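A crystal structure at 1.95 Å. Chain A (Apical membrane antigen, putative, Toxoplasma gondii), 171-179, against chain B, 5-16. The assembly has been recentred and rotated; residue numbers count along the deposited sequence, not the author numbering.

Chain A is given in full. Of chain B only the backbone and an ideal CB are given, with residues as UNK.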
# COMPACT_ATOMS: atom_id res chain seq x y z
N LEU A 171 0.53 -15.40 -1.89
CA LEU A 171 -0.68 -15.57 -2.74
C LEU A 171 -0.30 -16.15 -4.07
O LEU A 171 0.48 -15.56 -4.78
CB LEU A 171 -1.32 -14.23 -3.03
CG LEU A 171 -1.73 -13.37 -1.83
CD1 LEU A 171 -2.55 -12.12 -2.30
CD2 LEU A 171 -2.56 -14.20 -0.85
N TYR A 172 -0.90 -17.29 -4.43
CA TYR A 172 -0.72 -17.85 -5.78
C TYR A 172 -1.39 -16.98 -6.86
O TYR A 172 -1.10 -17.10 -8.06
CB TYR A 172 -1.35 -19.23 -5.74
CG TYR A 172 -1.14 -20.15 -6.94
CD1 TYR A 172 0.13 -20.56 -7.33
CD2 TYR A 172 -2.24 -20.60 -7.67
CE1 TYR A 172 0.30 -21.46 -8.43
CE2 TYR A 172 -2.07 -21.46 -8.76
CZ TYR A 172 -0.79 -21.92 -9.11
OH TYR A 172 -0.66 -22.76 -10.21
N VAL A 173 -2.37 -16.21 -6.47
CA VAL A 173 -3.08 -15.36 -7.43
C VAL A 173 -2.51 -13.95 -7.23
O VAL A 173 -2.66 -13.35 -6.17
CB VAL A 173 -4.59 -15.37 -7.12
CG1 VAL A 173 -5.36 -14.33 -8.03
CG2 VAL A 173 -5.16 -16.81 -7.31
N SER A 174 -1.85 -13.44 -8.27
CA SER A 174 -1.32 -12.10 -8.32
C SER A 174 -2.32 -11.09 -8.93
O SER A 174 -2.13 -9.89 -8.79
CB SER A 174 -0.05 -12.11 -9.18
OG SER A 174 0.89 -12.95 -8.56
N MET A 175 -3.43 -11.57 -9.51
CA MET A 175 -4.50 -10.66 -9.94
C MET A 175 -5.06 -9.93 -8.72
O MET A 175 -5.19 -10.53 -7.64
CB MET A 175 -5.64 -11.44 -10.59
CG MET A 175 -5.25 -12.03 -11.94
SD MET A 175 -6.62 -12.92 -12.71
CE MET A 175 -6.89 -14.30 -11.60
N GLN A 176 -5.51 -8.68 -8.91
CA GLN A 176 -6.02 -7.88 -7.78
C GLN A 176 -7.38 -7.30 -8.12
O GLN A 176 -8.17 -6.97 -7.22
CB GLN A 176 -5.01 -6.72 -7.50
CG GLN A 176 -3.77 -7.33 -6.85
CD GLN A 176 -2.54 -6.49 -7.16
OE1 GLN A 176 -2.39 -5.39 -6.64
NE2 GLN A 176 -1.68 -7.01 -8.03
N LEU A 177 -7.70 -7.30 -9.40
CA LEU A 177 -8.98 -6.72 -9.85
C LEU A 177 -9.58 -7.49 -11.01
O LEU A 177 -9.03 -7.55 -12.11
CB LEU A 177 -8.82 -5.24 -10.21
CG LEU A 177 -10.03 -4.48 -10.81
CD1 LEU A 177 -11.03 -4.31 -9.80
CD2 LEU A 177 -9.51 -3.06 -11.15
N MET A 178 -10.75 -8.04 -10.76
CA MET A 178 -11.46 -8.68 -11.81
C MET A 178 -12.88 -8.27 -11.91
O MET A 178 -13.57 -8.36 -10.92
CB MET A 178 -11.44 -10.19 -11.66
CG MET A 178 -11.24 -10.61 -13.12
SD MET A 178 -11.90 -12.11 -13.55
CE MET A 178 -10.55 -13.12 -13.03
N GLU A 179 -13.28 -7.78 -13.08
CA GLU A 179 -14.59 -7.13 -13.26
C GLU A 179 -15.00 -7.31 -14.73
O GLU A 179 -14.20 -7.72 -15.59
CB GLU A 179 -14.56 -5.61 -12.90
CG GLU A 179 -13.60 -4.85 -13.81
CD GLU A 179 -13.42 -3.36 -13.49
OE1 GLU A 179 -14.03 -2.81 -12.55
OE2 GLU A 179 -12.64 -2.73 -14.21
N UNK B 5 -6.24 -11.37 -22.30
CA UNK B 5 -7.00 -10.60 -21.26
C UNK B 5 -6.53 -10.98 -19.83
O UNK B 5 -6.28 -10.10 -19.01
CB UNK B 5 -8.50 -10.87 -21.39
N UNK B 6 -6.49 -12.28 -19.53
CA UNK B 6 -6.02 -12.74 -18.22
C UNK B 6 -4.62 -12.26 -17.93
O UNK B 6 -4.36 -11.79 -16.83
CB UNK B 6 -6.07 -14.27 -18.14
N UNK B 7 -3.72 -12.30 -18.93
CA UNK B 7 -2.31 -11.85 -18.68
C UNK B 7 -2.27 -10.35 -18.35
O UNK B 7 -1.57 -9.94 -17.45
CB UNK B 7 -1.43 -12.13 -19.90
N UNK B 8 -3.09 -9.55 -19.05
CA UNK B 8 -3.10 -8.11 -18.83
C UNK B 8 -3.58 -7.79 -17.40
O UNK B 8 -3.23 -6.77 -16.90
CB UNK B 8 -3.99 -7.42 -19.86
N UNK B 9 -4.38 -8.65 -16.76
CA UNK B 9 -4.80 -8.30 -15.38
C UNK B 9 -4.03 -9.07 -14.28
O UNK B 9 -4.41 -9.07 -13.10
CB UNK B 9 -6.30 -8.57 -15.22
N UNK B 10 -2.90 -9.66 -14.63
CA UNK B 10 -2.04 -10.29 -13.64
C UNK B 10 -2.20 -11.81 -13.54
O UNK B 10 -1.70 -12.43 -12.60
CB UNK B 10 -2.31 -9.67 -12.27
N UNK B 11 -2.89 -12.43 -14.48
CA UNK B 11 -3.04 -13.93 -14.50
C UNK B 11 -1.63 -14.57 -14.43
O UNK B 11 -0.75 -14.17 -15.14
CB UNK B 11 -3.77 -14.40 -15.76
N UNK B 12 -1.41 -15.51 -13.51
CA UNK B 12 -0.04 -15.98 -13.24
C UNK B 12 0.36 -17.26 -14.02
O UNK B 12 -0.47 -17.93 -14.59
CB UNK B 12 0.11 -16.24 -11.74
N UNK B 13 1.67 -17.52 -14.18
CA UNK B 13 2.01 -18.74 -14.92
C UNK B 13 1.37 -20.03 -14.34
O UNK B 13 1.08 -20.12 -13.15
CB UNK B 13 3.53 -18.90 -14.94
N UNK B 14 1.14 -21.03 -15.18
CA UNK B 14 0.65 -22.32 -14.65
C UNK B 14 1.80 -23.08 -13.93
O UNK B 14 2.60 -23.77 -14.58
CB UNK B 14 0.08 -23.17 -15.78
N UNK B 15 1.91 -22.86 -12.63
CA UNK B 15 3.07 -23.27 -11.88
C UNK B 15 2.55 -24.34 -10.91
O UNK B 15 1.49 -24.15 -10.30
CB UNK B 15 3.74 -22.10 -11.16
N UNK B 16 3.28 -25.45 -10.77
CA UNK B 16 2.93 -26.50 -9.76
C UNK B 16 3.85 -26.47 -8.53
O UNK B 16 3.57 -27.15 -7.56
CB UNK B 16 3.00 -27.89 -10.40

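Positions 5 to 8 of chain B form the last part of a helix, and none of their ideal CB atoms has an atom of the chain A stretch within 5.5 Å. At position 5 CA-to-CB runs sideways, so many residues would fit, and a long polar one could reach towards the backbone of Glu179(A). The residue is His5(B); its NE2 lies 2.8 Å from a water that donates to Glu179(A) O at 2.9 Å from the water oxygen.

Position 6 also points sideways, but the thioethers of Met175(A) and Met178(A) lie within range of a long, flexible apolar chain. Met6(B) provides one, all three chi angles in m, and its CE comes 3.8 Å from Met175(A) SD and 4.0 Å from Met178(A) CE. Position 7 points away and position 8 is out of reach; polar residues suit both, and they are Glu7(B) and Asp8(B).

At position 9 the chain leaves helical angles. The ideal CB is 4.3 Å from Leu177(A) O and 4.9 Å from Met175(A) CG, beside an apolar surface that leucine, isoleucine or methionine could cover. Ile9(B) extends CD1 to 3.5 Å from Met178(A) CG and 3.8 Å from Met175(A) SD. Its O takes a CA-H...O contact from Met175(A) CA at 3.5 Å, and a water links the same O to Gln176(A) N.

Position 10 has phi/psi of 99/12, where a CB would jam against the preceding carbonyl; this CB would also lie a tight 3.3 Å from Met175(A) CA. Glycine is required, and Gly10(B) CA lies 4.5 Å from Met175(A) CA. A water accepts from Ser174(A) N and donates to Gly10(B) O.

The angles at position 11, -53/128, are open to any residue, but an ideal CB would sit 2.9 Å from the O of Met6(B). Gly11(B) avoids this clash, and Gly11(B) N donates a hydrogen bond to Met6(B) O at 2.8 Å.

Position 12 points toward chain A, its CB 4.0 Å from Tyr172(A) O and 4.6 Å from Ser174(A) OG. A small residue, alanine or serine, suits it; Ala12(B) rests its methyl there.

Positions 13 and 14 have phi of -55° and -74°, compatible with proline, and little contact. They are Pro13(B) and Pro14(B).

Position 15 directs CB to within 4.4 Å of Tyr172(A) CE1, favouring valine, isoleucine or threonine. Val15(B) CB lies 4.3 Å from Tyr172(A) CE1, while its O lies at the ring edge, 2.6 Å from Tyr172(A) OH. Position 16 points away, so chain A sets no demand there and many residues would do; it is Ser16(B).

Chain B, residues 5-16: HMEDIGGAPPVS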
# COMPACT_ATOMS: atom_id res chain seq x y z
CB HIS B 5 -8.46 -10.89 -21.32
CG HIS B 5 -9.22 -10.17 -20.27
ND1 HIS B 5 -9.42 -8.81 -20.31
CD2 HIS B 5 -9.79 -10.61 -19.11
CE1 HIS B 5 -10.10 -8.44 -19.23
NE2 HIS B 5 -10.33 -9.50 -18.50
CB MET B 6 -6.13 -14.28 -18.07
CG MET B 6 -7.61 -14.78 -18.09
SD MET B 6 -8.67 -14.01 -16.84
CE MET B 6 -8.04 -15.03 -15.47
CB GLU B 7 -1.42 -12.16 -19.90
CG GLU B 7 0.10 -12.15 -19.63
CD GLU B 7 0.76 -10.78 -19.89
OE1 GLU B 7 0.24 -10.02 -20.73
OE2 GLU B 7 1.83 -10.50 -19.29
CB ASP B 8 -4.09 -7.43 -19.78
CG ASP B 8 -3.67 -7.46 -21.25
OD1 ASP B 8 -2.49 -7.71 -21.58
OD2 ASP B 8 -4.59 -7.25 -22.08
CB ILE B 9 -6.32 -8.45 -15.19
CG1 ILE B 9 -6.73 -9.94 -15.33
CG2 ILE B 9 -7.10 -7.52 -16.22
CD1 ILE B 9 -8.26 -10.24 -14.90
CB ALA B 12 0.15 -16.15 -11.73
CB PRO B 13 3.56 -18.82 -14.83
CG PRO B 13 3.98 -17.79 -13.78
CD PRO B 13 2.82 -16.84 -13.54
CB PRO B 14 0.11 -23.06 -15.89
CG PRO B 14 0.76 -22.41 -17.05
CD PRO B 14 1.08 -20.97 -16.65
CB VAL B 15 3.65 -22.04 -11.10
CG1 VAL B 15 4.51 -22.45 -9.90
CG2 VAL B 15 4.43 -21.11 -12.07
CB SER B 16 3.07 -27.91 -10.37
OG SER B 16 1.87 -28.18 -11.00
O HOH W 1 -2.76 -14.24 -10.86
O HOH W 2 -5.55 -7.19 -11.47
O HOH W 3 -11.79 -9.31 -16.13
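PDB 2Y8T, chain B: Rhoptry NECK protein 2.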